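Local coordinates for sensor protein (Haloarcula marismortui ATCC 43049, PDB 3BWL) that probably acts as a phosphorelay sensor histidine kinase, of which this chain is a PAS domain with an indole aldehyde in its pocket, at residues F23-D31 against E41-L50. Sequence-based numbering, arbitrary orientation.
Sequences FENSPDMID and EVNQRFCAEL. With I3A (1H-indole-3-carbaldehyde), chain F.
In this PAS domain the first β-hairpin runs straight into the helix after it, and N43, at the N-cap of helix 44-50, ties that junction to the segment F23-D31. N43 OD1 accepts from F46 N at 2.9 Å, the capping bond, and from I30 N at 2.9 Å, the two N-H groups arriving from opposite faces of the amide plane. N43 ND2 gives a nearly straight bond (165°) to F23 O, 2.9 Å away and in the amide plane, at the end of helix 2-25. Asparagine suits the place because its carbonyl oxygen takes two backbone N-H groups while its NH2 donates to F23 O; chi1 of 75°, with CG between the backbone N and the carbonyl carbon, brings OD1 back to F46 N. N43 CB makes a CH-pi contact over one face of the F23 ring. N43 N completes the grip by donating to I30 O. E24 OE1 accepts from Q44 N, in the first turn of helix 44-50, at 2.8 Å. Where helix 2-25 gives way to loop, R45 binds two successive carbonyls with one guanidinium edge: NE to S26 O and NH2 to N25 O, both 2.9 Å. Bends at chi2 and chi3 fold the long chain back to reach them. On the inner side, selenomethionine M29 lays its flexible end between F46 and L50; CE stands 3.9 Å from the F46 ring centroid, over the face. D31 pairs with V42 in the hairpin and directs OD2 to the aldehyde O of I3A, 2.7 Å away. Strand 29-33 lies between strands 39-42 and 115-124, Y93 and M101 pack on M29 and L50 from strands 86-94 and 100-112, and R86 of the second subunit pairs with E49.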
loop_
_atom_site.group_PDB
_atom_site.type_symbol
_atom_site.label_atom_id
_atom_site.label_comp_id
_atom_site.label_asym_id
_atom_site.label_seq_id
_atom_site.Cartn_x
_atom_site.Cartn_y
_atom_site.Cartn_z
ATOM N N PHE A 23 2.082 -1.983 5.497
ATOM C CA PHE A 23 1.381 -0.700 5.580
ATOM C C PHE A 23 2.355 0.439 5.930
ATOM O O PHE A 23 2.384 1.496 5.245
ATOM C CB PHE A 23 0.231 -0.801 6.602
ATOM C CG PHE A 23 -0.584 0.448 6.725
ATOM C CD1 PHE A 23 -1.558 0.749 5.754
ATOM C CD2 PHE A 23 -0.445 1.274 7.839
ATOM C CE1 PHE A 23 -2.353 1.884 5.886
ATOM C CE2 PHE A 23 -1.263 2.428 7.972
ATOM C CZ PHE A 23 -2.193 2.716 7.016
ATOM N N GLU A 24 3.143 0.240 6.985
ATOM C CA GLU A 24 3.962 1.342 7.491
ATOM C C GLU A 24 5.131 1.677 6.542
ATOM O O GLU A 24 5.562 2.850 6.434
ATOM C CB GLU A 24 4.472 1.021 8.903
ATOM C CG GLU A 24 3.347 0.766 9.940
ATOM C CD GLU A 24 2.393 1.962 10.166
ATOM O OE1 GLU A 24 2.652 3.071 9.684
ATOM O OE2 GLU A 24 1.344 1.788 10.852
ATOM N N ASN A 25 5.656 0.641 5.882
ATOM C CA ASN A 25 6.847 0.774 5.034
ATOM C C ASN A 25 6.516 1.142 3.586
ATOM O O ASN A 25 7.425 1.443 2.803
ATOM C CB ASN A 25 7.703 -0.518 5.061
ATOM C CG ASN A 25 8.504 -0.642 6.322
ATOM O OD1 ASN A 25 9.525 0.003 6.465
ATOM N ND2 ASN A 25 8.042 -1.455 7.248
ATOM N N SER A 26 5.221 1.086 3.223
ATOM C CA SER A 26 4.795 1.486 1.858
ATOM C C SER A 26 5.664 2.665 1.327
ATOM O O SER A 26 5.778 3.666 1.993
ATOM C CB SER A 26 3.323 1.913 1.869
ATOM O OG SER A 26 2.979 2.337 0.553
ATOM N N PRO A 27 6.296 2.533 0.131
ATOM C CA PRO A 27 7.131 3.658 -0.357
ATOM C C PRO A 27 6.277 4.886 -0.679
ATOM O O PRO A 27 6.792 6.003 -0.731
ATOM C CB PRO A 27 7.822 3.103 -1.598
ATOM C CG PRO A 27 6.973 1.917 -2.022
ATOM C CD PRO A 27 6.397 1.351 -0.743
ATOM N N ASP A 28 4.968 4.662 -0.891
ATOM C CA ASP A 28 4.019 5.756 -1.109
ATOM C C ASP A 28 3.212 6.034 0.162
ATOM O O ASP A 28 3.044 5.171 1.024
ATOM C CB ASP A 28 3.061 5.446 -2.269
ATOM C CG ASP A 28 3.766 5.392 -3.611
ATOM O OD1 ASP A 28 4.615 6.251 -3.915
ATOM O OD2 ASP A 28 3.470 4.459 -4.378
HETATM N N MSE A 29 2.784 7.282 0.301
HETATM C CA MSE A 29 2.036 7.723 1.494
HETATM C C MSE A 29 0.636 7.125 1.450
HETATM O O MSE A 29 0.045 7.021 0.347
HETATM C CB MSE A 29 1.916 9.240 1.469
HETATM C CG MSE A 29 3.279 9.923 1.385
HETATM SE SE MSE A 29 3.143 11.781 0.881
HETATM C CE MSE A 29 2.074 12.439 2.328
ATOM N N ILE A 30 0.106 6.733 2.627
ATOM C CA ILE A 30 -1.256 6.219 2.719
ATOM C C ILE A 30 -2.055 6.981 3.791
ATOM O O ILE A 30 -1.570 7.191 4.903
ATOM C CB ILE A 30 -1.238 4.746 3.126
ATOM C CG1 ILE A 30 -0.396 3.935 2.137
ATOM C CG2 ILE A 30 -2.726 4.214 3.207
ATOM C CD1 ILE A 30 -0.270 2.402 2.528
ATOM N N ASP A 31 -3.270 7.407 3.462
ATOM C CA ASP A 31 -4.157 7.912 4.490
ATOM C C ASP A 31 -5.531 7.313 4.233
ATOM O O ASP A 31 -5.848 6.894 3.084
ATOM C CB ASP A 31 -4.219 9.452 4.504
ATOM C CG ASP A 31 -4.760 10.041 3.202
ATOM O OD1 ASP A 31 -3.963 10.318 2.272
ATOM O OD2 ASP A 31 -6.005 10.293 3.132
ATOM N N GLU A 41 -6.761 7.350 9.631
ATOM C CA GLU A 41 -5.553 6.581 9.814
ATOM C C GLU A 41 -4.573 7.121 8.776
ATOM O O GLU A 41 -4.994 7.568 7.697
ATOM C CB GLU A 41 -5.789 5.098 9.512
ATOM C CG GLU A 41 -4.686 4.131 9.949
ATOM C CD GLU A 41 -5.175 2.691 10.045
ATOM O OE1 GLU A 41 -6.267 2.363 9.486
ATOM O OE2 GLU A 41 -4.477 1.886 10.694
ATOM N N VAL A 42 -3.286 7.015 9.109
ATOM C CA VAL A 42 -2.171 7.374 8.224
ATOM C C VAL A 42 -1.036 6.393 8.471
ATOM O O VAL A 42 -0.892 5.876 9.601
ATOM C CB VAL A 42 -1.606 8.808 8.468
ATOM C CG1 VAL A 42 -2.565 9.902 7.949
ATOM C CG2 VAL A 42 -1.280 9.052 9.957
ATOM N N ASN A 43 -0.250 6.099 7.433
ATOM C CA ASN A 43 0.942 5.289 7.643
ATOM C C ASN A 43 2.153 6.162 8.004
ATOM O O ASN A 43 2.084 7.391 7.974
ATOM C CB ASN A 43 1.235 4.335 6.457
ATOM C CG ASN A 43 1.828 5.054 5.215
ATOM O OD1 ASN A 43 1.724 6.284 5.048
ATOM N ND2 ASN A 43 2.444 4.267 4.337
ATOM N N GLN A 44 3.228 5.516 8.427
ATOM C CA GLN A 44 4.418 6.261 8.859
ATOM C C GLN A 44 4.983 7.070 7.694
ATOM O O GLN A 44 5.470 8.193 7.902
ATOM C CB GLN A 44 5.483 5.347 9.487
ATOM C CG GLN A 44 6.812 6.094 9.788
ATOM C CD GLN A 44 6.719 7.044 10.973
ATOM O OE1 GLN A 44 6.506 6.619 12.109
ATOM N NE2 GLN A 44 6.910 8.339 10.716
ATOM N N ARG A 45 4.877 6.529 6.467
ATOM C CA ARG A 45 5.374 7.231 5.279
ATOM C C ARG A 45 4.696 8.629 5.134
ATOM O O ARG A 45 5.362 9.615 4.835
ATOM C CB ARG A 45 5.190 6.383 4.011
ATOM C CG ARG A 45 5.908 6.977 2.780
ATOM C CD ARG A 45 7.414 6.893 2.844
ATOM N NE ARG A 45 7.832 5.475 2.795
ATOM C CZ ARG A 45 9.083 5.015 2.863
ATOM N NH1 ARG A 45 10.104 5.839 2.992
ATOM N NH2 ARG A 45 9.316 3.701 2.785
ATOM N N PHE A 46 3.387 8.680 5.315
ATOM C CA PHE A 46 2.642 9.946 5.244
ATOM C C PHE A 46 3.232 10.960 6.220
ATOM O O PHE A 46 3.540 12.088 5.837
ATOM C CB PHE A 46 1.168 9.682 5.552
ATOM C CG PHE A 46 0.293 10.895 5.405
ATOM C CD1 PHE A 46 -0.487 11.051 4.270
ATOM C CD2 PHE A 46 0.253 11.862 6.400
ATOM C CE1 PHE A 46 -1.303 12.178 4.102
ATOM C CE2 PHE A 46 -0.555 13.010 6.266
ATOM C CZ PHE A 46 -1.352 13.152 5.127
ATOM N N CYS A 47 3.386 10.547 7.486
ATOM C CA CYS A 47 3.884 11.423 8.556
ATOM C C CYS A 47 5.332 11.873 8.279
ATOM O O CYS A 47 5.672 13.091 8.376
ATOM C CB CYS A 47 3.789 10.682 9.895
ATOM S SG CYS A 47 2.108 10.349 10.353
ATOM N N ALA A 48 6.179 10.902 7.945
ATOM C CA ALA A 48 7.580 11.174 7.660
ATOM C C ALA A 48 7.764 12.126 6.477
ATOM O O ALA A 48 8.515 13.085 6.580
ATOM C CB ALA A 48 8.324 9.898 7.396
ATOM N N GLU A 49 7.089 11.850 5.370
ATOM C CA GLU A 49 7.215 12.672 4.142
ATOM C C GLU A 49 6.777 14.119 4.417
ATOM O O GLU A 49 7.417 15.051 3.938
ATOM C CB GLU A 49 6.400 12.079 3.001
ATOM C CG GLU A 49 6.990 10.722 2.426
ATOM C CD GLU A 49 8.031 10.915 1.328
ATOM O OE1 GLU A 49 8.801 11.903 1.366
ATOM O OE2 GLU A 49 8.049 10.084 0.389
ATOM N N LEU A 50 5.738 14.308 5.223
ATOM C CA LEU A 50 5.234 15.673 5.517
ATOM C C LEU A 50 5.860 16.334 6.740
ATOM O O LEU A 50 5.657 17.514 6.957
ATOM C CB LEU A 50 3.699 15.667 5.610
ATOM C CG LEU A 50 3.023 15.262 4.287
ATOM C CD1 LEU A 50 1.526 15.503 4.419
ATOM C CD2 LEU A 50 3.575 16.033 3.095
HETATM O O I3A F . -6.644 11.493 0.781
HETATM C "C3'" I3A F . -5.766 12.263 0.405
HETATM C C3 I3A F . -6.123 13.465 -0.426
HETATM C C2 I3A F . -5.120 14.404 -0.789
HETATM N N I3A F . -5.835 15.341 -1.497
HETATM C C8 I3A F . -7.165 15.044 -1.555
HETATM C C9 I3A F . -7.404 13.862 -0.860
HETATM C C4 I3A F . -8.704 13.319 -0.787
HETATM C C5 I3A F . -9.781 14.020 -1.390
HETATM C C6 I3A F . -9.548 15.233 -2.060
HETATM C C7 I3A F . -8.234 15.735 -2.148
HETATM O O HOH W 1 0.136 3.847 11.214
HETATM O O HOH W 2 11.299 1.865 4.770
HETATM O O HOH W 3 5.980 8.801 -0.639
#